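UPF0053 protein HI_0107 (Haemophilus influenzae, PDB 3LAE) is of unknown function, though as a membrane protein of the UPF0053 family it may bind flavin adenine dinucleotide; this chain is its C-terminal transporter-associated domain. Local coordinates at residues D21-F26 / L30-A35; R36-L41 / K74-V79; G40-H45 / L61-L66; E44-I49 / T54-D59. All blocks are in the same frame, centred on the assembly; numbering follows the deposited sequence. Where two conformers were deposited one is given.

Overall arrangement
The domain illustrates how an antiparallel sheet and two short helices can share one apolar core. Contacts 2, 3 and 4 all draw on helix 38-45 and reach three successive neighbours in the sheet: strand 72-80, strand 61-69 and the edge strand 55-58. The centre of contact 3 lies about 5 Å from those of contacts 2 and 4. Contact 1, between helix 19-26 and the loop after it, is about 11 Å from the centre of contact 2 and about 16 Å from that of contact 4. It still joins them: Leu30 packs on Leu41 and Leu61, and Asp31 N is hydrogen-bonded to Asp59 OD1. A phosphate ion, probably from the crystallisation liquor, lies at Arg36.

Contact 1. Residues D21-F26 / L30-A35; sequences DLNKMF and LDTEDA
Asn23 ND2 gives its N-H to the carbonyl oxygen Leu30 O across 2.9 Å, and the same amide takes an N-H in return, from Leu30 N to Asn23 OD1, also at 2.9 Å. A single carboxamide on helix 19-26 thus reads both backbone polar groups of one residue in the loop that follows. The two bonds differ in quality. The one from Asn23 ND2 is nearly straight at 164°, arrives in the carbonyl plane on a lone pair, and lies almost within the amide's own plane. The returning bond bends to 152°, and its donor is tilted from the plane of the side-chain carbonyl. With CG turned beside the backbone N (chi1 -78°), the asparagine reaches off the helix toward the loop. Beside this polar pair, Leu22 CD1 touches Leu30 CD1 at 3.9 Å, while Thr32 CG2 sits 3.6 Å from Asn23 ND2. Trp28, between the two segments in the chain, packs on both Leu22 and Asn23. Further along the loop, Asp31 OD1 accepts from Glu33 N at 3.0 Å, which forms an Asx turn. Because donor and acceptor both engage Leu30, the amide's flip is probably fixed: exchanging oxygen and nitrogen would set acceptor against acceptor and donor against donor.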
# COMPACT_ATOMS: atom_id res chain seq x y z
N ASP A 21 -11.19 1.02 3.44
CA ASP A 21 -11.45 2.10 2.48
C ASP A 21 -10.93 1.76 1.08
O ASP A 21 -11.62 1.95 0.09
CB ASP A 21 -10.81 3.42 2.94
CG ASP A 21 -11.52 4.05 4.12
OD1 ASP A 21 -12.63 3.59 4.49
OD2 ASP A 21 -10.97 5.02 4.69
N LEU A 22 -9.69 1.28 1.01
CA LEU A 22 -9.08 0.90 -0.27
C LEU A 22 -9.88 -0.20 -0.96
O LEU A 22 -10.15 -0.14 -2.16
CB LEU A 22 -7.65 0.41 -0.05
CG LEU A 22 -6.63 1.47 0.36
CD1 LEU A 22 -5.31 0.79 0.67
CD2 LEU A 22 -6.45 2.50 -0.75
N ASN A 23 -10.26 -1.23 -0.20
CA ASN A 23 -11.04 -2.32 -0.77
C ASN A 23 -12.36 -1.85 -1.37
O ASN A 23 -12.74 -2.23 -2.49
CB ASN A 23 -11.28 -3.42 0.27
CG ASN A 23 -10.07 -4.30 0.48
OD1 ASN A 23 -9.10 -4.23 -0.28
ND2 ASN A 23 -10.11 -5.15 1.50
N LYS A 24 -13.07 -1.01 -0.62
CA LYS A 24 -14.37 -0.53 -1.07
C LYS A 24 -14.27 0.39 -2.28
O LYS A 24 -15.10 0.33 -3.18
CB LYS A 24 -15.11 0.19 0.07
CG LYS A 24 -16.37 0.92 -0.41
CD LYS A 24 -17.43 0.99 0.68
CE LYS A 24 -18.74 1.55 0.11
NZ LYS A 24 -19.87 1.43 1.06
N MSE A 25 -13.24 1.23 -2.31
CA MSE A 25 -13.13 2.18 -3.39
C MSE A 25 -12.60 1.59 -4.69
O MSE A 25 -13.11 1.91 -5.77
CB MSE A 25 -12.29 3.37 -2.96
CG MSE A 25 -12.99 4.19 -1.92
SE MSE A 25 -11.78 5.48 -1.20
CE MSE A 25 -11.20 6.33 -2.86
N PHE A 26 -11.61 0.72 -4.59
CA PHE A 26 -10.94 0.18 -5.77
C PHE A 26 -11.27 -1.27 -6.12
O PHE A 26 -10.74 -1.81 -7.08
CB PHE A 26 -9.43 0.32 -5.62
CG PHE A 26 -8.97 1.71 -5.33
CD1 PHE A 26 -9.46 2.78 -6.06
CD2 PHE A 26 -8.04 1.96 -4.35
CE1 PHE A 26 -9.05 4.07 -5.79
CE2 PHE A 26 -7.61 3.24 -4.08
CZ PHE A 26 -8.12 4.30 -4.81
N LEU A 30 -7.49 -6.70 -0.28
CA LEU A 30 -6.49 -6.68 0.76
C LEU A 30 -7.05 -7.35 2.01
O LEU A 30 -8.23 -7.18 2.33
CB LEU A 30 -6.07 -5.25 1.07
CG LEU A 30 -5.61 -4.52 -0.20
CD1 LEU A 30 -5.18 -3.11 0.09
CD2 LEU A 30 -4.49 -5.33 -0.84
N ASP A 31 -6.21 -8.13 2.68
CA ASP A 31 -6.59 -8.82 3.91
C ASP A 31 -6.75 -7.80 5.04
O ASP A 31 -5.80 -7.11 5.39
CB ASP A 31 -5.49 -9.82 4.26
CG ASP A 31 -5.87 -10.74 5.41
OD1 ASP A 31 -6.85 -10.48 6.14
OD2 ASP A 31 -5.14 -11.74 5.59
N THR A 32 -7.95 -7.72 5.60
CA THR A 32 -8.23 -6.73 6.64
C THR A 32 -8.33 -7.33 8.03
O THR A 32 -8.67 -6.65 9.00
CB THR A 32 -9.55 -5.98 6.36
OG1 THR A 32 -10.62 -6.92 6.36
CG2 THR A 32 -9.50 -5.28 5.02
N GLU A 33 -8.05 -8.62 8.14
CA GLU A 33 -8.20 -9.34 9.41
C GLU A 33 -7.27 -8.85 10.51
O GLU A 33 -7.67 -8.71 11.67
CB GLU A 33 -7.96 -10.83 9.17
CG GLU A 33 -8.14 -11.72 10.39
CD GLU A 33 -7.78 -13.16 10.08
OE1 GLU A 33 -7.02 -13.77 10.86
OE2 GLU A 33 -8.23 -13.67 9.04
N ASP A 34 -6.01 -8.59 10.16
CA ASP A 34 -5.02 -8.29 11.19
C ASP A 34 -4.41 -6.90 11.12
O ASP A 34 -3.92 -6.39 12.12
CB ASP A 34 -3.91 -9.34 11.16
CG ASP A 34 -4.43 -10.72 11.51
OD1 ASP A 34 -4.64 -10.98 12.71
OD2 ASP A 34 -4.64 -11.53 10.58
N ALA A 35 -4.45 -6.29 9.95
CA ALA A 35 -3.92 -4.96 9.76
C ALA A 35 -5.05 -3.97 9.52
O ALA A 35 -6.13 -4.34 9.06
CB ALA A 35 -2.99 -4.95 8.56

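Contact 2. Residues R36-L41 / K74-V79; sequences RTFNGL and KQAKVV. With PO4 (phosphate ion), chain C.
Phe38 stands on the first turn of helix 38-45 and sends its ring toward Ala76 and Val78 of strand 72-80. Its CB bond already points that way, and CG lies anti to the backbone N (chi1 -162°), so that the ring extends out from the helix and its far atoms do the touching. CE2 meets Ala76 CB at 3.8 Å, with the methyl at the ring edge, near its plane. CZ, at the tip, comes to 3.8 Å from Val78 CG2, which approaches obliquely and also lies 4.0 Å from Phe38 CE2; the two side chains pass one another, pointing opposite ways. This is helix-on-sheet packing, and Ile63 on the neighbouring strand 61-69 touches the same phenylalanine. The helix carrying the ring begins with an N-cap: Thr37 OG1 accepts from Gly40 N at 2.9 Å, and Leu41 N bonds to Thr37 O. Another tie to the sheet runs from Asn39, whose OD1 accepts from Ile73 N. At the start of segment 74-79, a classic beta bulge sets Lys74 and Gln75 opposite the single residue Glu67. Just before the cap, Arg36 turns its guanidinium edge to a phosphate ion. Its NH1 lies 3.1 Å from phosphate O4 and makes a weak hydrogen bond to phosphate O1 at 3.4 Å; Asn18 ND2 is also hydrogen-bonded to this ion.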
# COMPACT_ATOMS: atom_id res chain seq x y z
N ARG A 36 -4.79 -2.70 9.84
CA ARG A 36 -5.77 -1.65 9.59
C ARG A 36 -5.39 -0.79 8.38
O ARG A 36 -6.26 -0.33 7.64
CB ARG A 36 -5.90 -0.75 10.81
CG ARG A 36 -7.05 0.24 10.71
CD ARG A 36 -7.10 1.17 11.92
NE ARG A 36 -6.86 0.45 13.16
CZ ARG A 36 -7.78 -0.25 13.79
NH1 ARG A 36 -9.00 -0.33 13.29
NH2 ARG A 36 -7.48 -0.88 14.92
N THR A 37 -4.10 -0.56 8.19
CA THR A 37 -3.62 0.35 7.14
C THR A 37 -2.73 -0.39 6.15
O THR A 37 -2.26 -1.50 6.39
CB THR A 37 -2.75 1.46 7.74
OG1 THR A 37 -1.63 0.84 8.39
CG2 THR A 37 -3.52 2.30 8.73
N PHE A 38 -2.48 0.26 5.02
CA PHE A 38 -1.59 -0.28 4.00
C PHE A 38 -0.18 -0.50 4.56
O PHE A 38 0.43 -1.55 4.33
CB PHE A 38 -1.57 0.67 2.80
CG PHE A 38 -1.05 0.05 1.53
CD1 PHE A 38 -1.55 -1.16 1.09
CD2 PHE A 38 -0.10 0.69 0.78
CE1 PHE A 38 -1.08 -1.74 -0.06
CE2 PHE A 38 0.37 0.12 -0.39
CZ PHE A 38 -0.13 -1.10 -0.81
N ASN A 39 0.32 0.48 5.30
CA ASN A 39 1.57 0.33 6.03
C ASN A 39 1.55 -0.92 6.91
O ASN A 39 2.47 -1.73 6.87
CB ASN A 39 1.84 1.58 6.87
CG ASN A 39 3.02 1.42 7.81
OD1 ASN A 39 4.15 1.16 7.37
ND2 ASN A 39 2.77 1.53 9.11
N GLY A 40 0.50 -1.08 7.71
CA GLY A 40 0.42 -2.24 8.59
C GLY A 40 0.45 -3.56 7.82
O GLY A 40 1.12 -4.52 8.20
N LEU A 41 -0.30 -3.63 6.73
CA LEU A 41 -0.33 -4.84 5.91
C LEU A 41 1.06 -5.19 5.37
O LEU A 41 1.49 -6.34 5.41
CB LEU A 41 -1.29 -4.65 4.74
CG LEU A 41 -1.49 -5.83 3.80
CD1 LEU A 41 -2.23 -6.92 4.54
CD2 LEU A 41 -2.24 -5.39 2.54
N LYS A 74 5.66 5.25 3.91
CA LYS A 74 4.96 6.52 3.72
C LYS A 74 4.20 6.58 2.39
O LYS A 74 3.08 7.08 2.33
CB LYS A 74 5.94 7.70 3.82
CG LYS A 74 6.51 7.88 5.21
CD LYS A 74 5.44 8.40 6.15
CE LYS A 74 6.02 8.65 7.54
NZ LYS A 74 4.97 9.13 8.48
N GLN A 75 4.82 6.08 1.33
CA GLN A 75 4.18 6.08 0.01
C GLN A 75 4.59 4.84 -0.76
O GLN A 75 5.75 4.42 -0.71
CB GLN A 75 4.56 7.33 -0.81
CG GLN A 75 4.04 8.66 -0.20
CD GLN A 75 4.15 9.85 -1.14
OE1 GLN A 75 4.24 9.71 -2.36
NE2 GLN A 75 4.13 11.05 -0.56
N ALA A 76 3.63 4.27 -1.48
CA ALA A 76 3.90 3.13 -2.34
C ALA A 76 3.15 3.25 -3.66
O ALA A 76 2.02 3.74 -3.70
CB ALA A 76 3.52 1.82 -1.63
N LYS A 77 3.77 2.77 -4.73
CA LYS A 77 3.12 2.65 -6.03
C LYS A 77 2.45 1.30 -6.08
O LYS A 77 3.02 0.29 -5.62
CB LYS A 77 4.19 2.75 -7.12
CG LYS A 77 3.74 2.33 -8.48
CD LYS A 77 4.93 2.36 -9.45
CE LYS A 77 4.62 1.64 -10.74
NZ LYS A 77 5.82 1.63 -11.64
N VAL A 78 1.24 1.26 -6.64
CA VAL A 78 0.46 0.04 -6.70
C VAL A 78 -0.10 -0.22 -8.09
O VAL A 78 -0.65 0.69 -8.73
CB VAL A 78 -0.73 0.12 -5.72
CG1 VAL A 78 -1.62 -1.11 -5.83
CG2 VAL A 78 -0.22 0.27 -4.31
N VAL A 79 0.09 -1.43 -8.59
CA VAL A 79 -0.54 -1.90 -9.81
C VAL A 79 -1.30 -3.19 -9.50
O VAL A 79 -0.84 -4.00 -8.69
CB VAL A 79 0.52 -2.21 -10.89
CG1 VAL A 79 -0.14 -2.76 -12.14
CG2 VAL A 79 1.34 -0.98 -11.21
P PO4 C . -11.37 0.31 10.34
O1 PO4 C . -10.52 1.47 10.81
O2 PO4 C . -12.76 0.82 9.99
O3 PO4 C . -10.77 -0.35 9.14
O4 PO4 C . -11.51 -0.71 11.44

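Contact 3. Residues G40-H45 / L61-L66; sequences GLILEH and LLITIL
Ile42 points its CD1 methyl from helix 38-45 at Ile65 on strand 61-69, and the two side chains meet tip to tip, Ile42 CD1 to Ile65 CD1 at 4.1 Å. The same methyl lies 4.4 Å from Ile63 CG2, so one helix residue is set against two residues two apart on the strand. Both Ile42 and Ile65 were modelled in two conformers, and these distances hold for one copy of each. In Ile42 the CG1 branch runs beside the backbone N (chi1 -63°) and chi2 is extended, which carries CD1 outward to the strand. All three isoleucines are buried and no hydrogen bond crosses between the segments: this is the apolar seam of an alpha+beta fold, a helix lying over one face of an antiparallel sheet. The strand itself is held from the side, Ile63 and Ile65 pairing through their backbones with Cys56 of edge strand 55-58 and Thr54 just before it. Ile73 on strand 72-80 also touches Ile42. Nearer the helix end, His45 turns its ring back along the helix, and His45 ND1 donates to Leu41 O at 2.7 Å. That bond is bent, 140° at the hydrogen, with the oxygen tilted from the ring plane. The neighbouring carbonyl, Ile42 O, takes His45 N at 3.1 Å.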
# COMPACT_ATOMS: atom_id res chain seq x y z
N GLY A 40 0.50 -1.08 7.71
CA GLY A 40 0.42 -2.24 8.59
C GLY A 40 0.45 -3.56 7.82
O GLY A 40 1.12 -4.52 8.20
N LEU A 41 -0.30 -3.63 6.73
CA LEU A 41 -0.33 -4.84 5.91
C LEU A 41 1.06 -5.19 5.37
O LEU A 41 1.49 -6.34 5.41
CB LEU A 41 -1.29 -4.65 4.74
CG LEU A 41 -1.49 -5.83 3.80
CD1 LEU A 41 -2.23 -6.92 4.54
CD2 LEU A 41 -2.24 -5.39 2.54
N ILE A 42 1.78 -4.19 4.87
CA ILE A 42 3.11 -4.43 4.34
C ILE A 42 4.07 -4.86 5.45
O ILE A 42 4.82 -5.83 5.30
CB ILE A 42 3.66 -3.20 3.58
CG1 ILE A 42 2.79 -2.90 2.35
CG2 ILE A 42 5.10 -3.43 3.15
CD1 ILE A 42 3.03 -1.51 1.74
N LEU A 43 4.04 -4.15 6.58
CA LEU A 43 4.94 -4.49 7.68
C LEU A 43 4.68 -5.88 8.24
O LEU A 43 5.61 -6.59 8.61
CB LEU A 43 4.84 -3.46 8.81
CG LEU A 43 5.35 -2.05 8.50
CD1 LEU A 43 5.09 -1.13 9.68
CD2 LEU A 43 6.83 -2.10 8.16
N GLU A 44 3.41 -6.30 8.27
CA GLU A 44 3.09 -7.61 8.83
C GLU A 44 3.63 -8.72 7.96
O GLU A 44 3.88 -9.83 8.43
CB GLU A 44 1.58 -7.78 9.04
CG GLU A 44 1.06 -6.89 10.14
CD GLU A 44 -0.43 -7.05 10.40
OE1 GLU A 44 -1.02 -8.04 9.91
OE2 GLU A 44 -1.00 -6.18 11.09
N HIS A 45 3.83 -8.42 6.68
CA HIS A 45 4.28 -9.43 5.73
C HIS A 45 5.79 -9.50 5.60
O HIS A 45 6.34 -10.56 5.29
CB HIS A 45 3.64 -9.22 4.36
CG HIS A 45 2.21 -9.64 4.29
ND1 HIS A 45 1.20 -8.99 4.96
CD2 HIS A 45 1.61 -10.66 3.63
CE1 HIS A 45 0.04 -9.58 4.72
NE2 HIS A 45 0.27 -10.60 3.91
N LEU A 61 -1.84 -7.37 -5.50
CA LEU A 61 -1.21 -6.11 -5.88
C LEU A 61 0.30 -6.25 -6.07
O LEU A 61 0.96 -6.95 -5.31
CB LEU A 61 -1.47 -5.05 -4.83
CG LEU A 61 -2.93 -4.71 -4.48
CD1 LEU A 61 -2.94 -3.59 -3.46
CD2 LEU A 61 -3.71 -4.32 -5.74
N LEU A 62 0.82 -5.55 -7.07
CA LEU A 62 2.25 -5.42 -7.28
C LEU A 62 2.65 -4.04 -6.77
O LEU A 62 2.23 -3.01 -7.30
CB LEU A 62 2.57 -5.56 -8.76
CG LEU A 62 4.03 -5.38 -9.19
CD1 LEU A 62 4.89 -6.48 -8.57
CD2 LEU A 62 4.11 -5.42 -10.70
N ILE A 63 3.48 -4.04 -5.73
CA ILE A 63 3.72 -2.85 -4.95
C ILE A 63 5.19 -2.45 -5.02
O ILE A 63 6.07 -3.30 -4.90
CB ILE A 63 3.37 -3.12 -3.47
CG1 ILE A 63 1.90 -3.50 -3.33
CG2 ILE A 63 3.72 -1.93 -2.60
CD1 ILE A 63 1.57 -4.15 -1.97
N THR A 64 5.44 -1.17 -5.23
CA THR A 64 6.80 -0.63 -5.20
C THR A 64 6.87 0.38 -4.07
O THR A 64 6.11 1.36 -4.04
CB THR A 64 7.17 0.06 -6.53
OG1 THR A 64 7.02 -0.88 -7.61
CG2 THR A 64 8.62 0.55 -6.51
N ILE A 65 7.77 0.16 -3.12
CA ILE A 65 7.95 1.10 -2.01
C ILE A 65 8.65 2.36 -2.52
O ILE A 65 9.78 2.29 -3.02
CB ILE A 65 8.77 0.46 -0.87
CG1 ILE A 65 8.15 -0.88 -0.46
CG2 ILE A 65 8.83 1.40 0.32
CD1 ILE A 65 6.73 -0.76 0.03
N LEU A 66 7.99 3.51 -2.39
CA LEU A 66 8.56 4.77 -2.87
C LEU A 66 9.23 5.61 -1.78
O LEU A 66 10.24 6.28 -2.02
CB LEU A 66 7.49 5.62 -3.56
CG LEU A 66 6.77 5.04 -4.76
CD1 LEU A 66 5.79 6.07 -5.30
CD2 LEU A 66 7.79 4.63 -5.84

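Contact 4. Residues E44-I49 / T54-D59; sequences EHLEEI and TICEID
Ile58 lays its CG2 methyl over one face of the His45 imidazole, a buried side chain set under a ring that is itself exposed on the surface. The methyl stands 4.2 Å from the ring centroid, only 14° off the ring normal, which makes it a CH-pi interaction; its closest ring atom, His45 NE2, lies 4.1 Å from Ile58 CG2. With CG1 beside the backbone N of Ile58 (chi1 -59°), CG2 is left anti to that N and is the branch that meets the ring. The ring is unlikely to turn freely, since His45 ND1 is taken up by Leu41 O and one face is covered by the methyl. Asp59 OD2 lies 4.7 Å from His45 NE2, too far for contact, although its charge could influence the imidazole. One residue on, the approach is only slightly longer: Leu46 CD2 and Cys56 SG are 4.3 Å apart, and since both residues have two modelled conformers even that touch is conditional. Glu47 and Glu48, past the leucine, lie on the surface and, with the imidazole, make up the open side. Ile58, by contrast, also packs inward against Leu41. The contact therefore joins the end of helix 38-45 to the edge strand 55-58, next to strand 61-69 in the sheet.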
# COMPACT_ATOMS: atom_id res chain seq x y z
N GLU A 44 3.41 -6.30 8.27
CA GLU A 44 3.09 -7.61 8.83
C GLU A 44 3.63 -8.72 7.96
O GLU A 44 3.88 -9.83 8.43
CB GLU A 44 1.58 -7.78 9.04
CG GLU A 44 1.06 -6.89 10.14
CD GLU A 44 -0.43 -7.05 10.40
OE1 GLU A 44 -1.02 -8.04 9.91
OE2 GLU A 44 -1.00 -6.18 11.09
N HIS A 45 3.83 -8.42 6.68
CA HIS A 45 4.28 -9.43 5.73
C HIS A 45 5.79 -9.50 5.60
O HIS A 45 6.34 -10.56 5.29
CB HIS A 45 3.64 -9.22 4.36
CG HIS A 45 2.21 -9.64 4.29
ND1 HIS A 45 1.20 -8.99 4.96
CD2 HIS A 45 1.61 -10.66 3.63
CE1 HIS A 45 0.04 -9.58 4.72
NE2 HIS A 45 0.27 -10.60 3.91
N LEU A 46 6.46 -8.38 5.84
CA LEU A 46 7.91 -8.34 5.67
C LEU A 46 8.66 -8.62 6.97
O LEU A 46 8.25 -8.21 8.05
CB LEU A 46 8.34 -7.01 5.06
CG LEU A 46 7.84 -6.83 3.63
CD1 LEU A 46 8.56 -5.68 2.96
CD2 LEU A 46 8.04 -8.12 2.84
N GLU A 47 9.77 -9.35 6.84
CA GLU A 47 10.60 -9.67 8.00
C GLU A 47 11.79 -8.71 8.07
O GLU A 47 12.91 -9.11 8.41
CB GLU A 47 11.07 -11.13 7.94
CG GLU A 47 11.73 -11.52 6.63
CD GLU A 47 12.21 -12.96 6.64
OE1 GLU A 47 12.00 -13.65 7.66
OE2 GLU A 47 12.80 -13.40 5.63
N GLU A 48 11.51 -7.45 7.75
CA GLU A 48 12.48 -6.37 7.82
C GLU A 48 11.84 -5.12 7.21
O GLU A 48 11.18 -5.21 6.18
CB GLU A 48 13.78 -6.73 7.09
CG GLU A 48 13.60 -7.47 5.76
CD GLU A 48 13.30 -6.53 4.61
OE1 GLU A 48 12.20 -6.63 4.03
OE2 GLU A 48 14.18 -5.70 4.27
N ILE A 49 12.02 -3.97 7.85
CA ILE A 49 11.51 -2.71 7.30
C ILE A 49 12.13 -2.50 5.92
O ILE A 49 13.34 -2.38 5.78
CB ILE A 49 11.82 -1.51 8.21
CG1 ILE A 49 11.50 -0.20 7.49
CG2 ILE A 49 13.27 -1.54 8.66
CD1 ILE A 49 10.05 -0.02 7.14
N THR A 54 12.00 -1.38 -3.17
CA THR A 54 11.55 -2.77 -3.05
C THR A 54 10.26 -2.99 -3.82
O THR A 54 9.33 -2.20 -3.69
CB THR A 54 11.28 -3.16 -1.58
OG1 THR A 54 12.47 -3.00 -0.81
CG2 THR A 54 10.79 -4.62 -1.48
N ILE A 55 10.19 -4.07 -4.59
CA ILE A 55 8.99 -4.46 -5.31
C ILE A 55 8.54 -5.78 -4.73
O ILE A 55 9.33 -6.73 -4.61
CB ILE A 55 9.26 -4.62 -6.82
CG1 ILE A 55 9.63 -3.28 -7.44
CG2 ILE A 55 8.05 -5.21 -7.54
CD1 ILE A 55 10.19 -3.40 -8.85
N CYS A 56 7.27 -5.86 -4.36
CA CYS A 56 6.71 -7.04 -3.72
C CYS A 56 5.30 -7.27 -4.22
O CYS A 56 4.65 -6.35 -4.71
CB CYS A 56 6.67 -6.85 -2.20
SG CYS A 56 8.25 -7.02 -1.34
N GLU A 57 4.81 -8.49 -4.05
CA GLU A 57 3.43 -8.82 -4.38
C GLU A 57 2.68 -9.17 -3.09
O GLU A 57 3.15 -10.00 -2.31
CB GLU A 57 3.39 -10.00 -5.37
CG GLU A 57 3.85 -9.65 -6.80
CD GLU A 57 5.31 -10.04 -7.10
OE1 GLU A 57 5.74 -11.13 -6.68
OE2 GLU A 57 6.01 -9.26 -7.78
N ILE A 58 1.53 -8.54 -2.88
CA ILE A 58 0.69 -8.83 -1.73
C ILE A 58 -0.77 -8.75 -2.13
O ILE A 58 -1.22 -7.73 -2.66
CB ILE A 58 0.90 -7.84 -0.56
CG1 ILE A 58 2.35 -7.84 -0.08
CG2 ILE A 58 -0.02 -8.18 0.60
CD1 ILE A 58 2.62 -6.85 1.03
N ASP A 59 -1.51 -9.83 -1.90
CA ASP A 59 -2.97 -9.80 -2.02
C ASP A 59 -3.46 -9.23 -3.35
O ASP A 59 -4.37 -8.40 -3.37
CB ASP A 59 -3.59 -8.99 -0.88
CG ASP A 59 -3.37 -9.63 0.47
OD1 ASP A 59 -3.60 -8.94 1.48
OD2 ASP A 59 -2.95 -10.81 0.53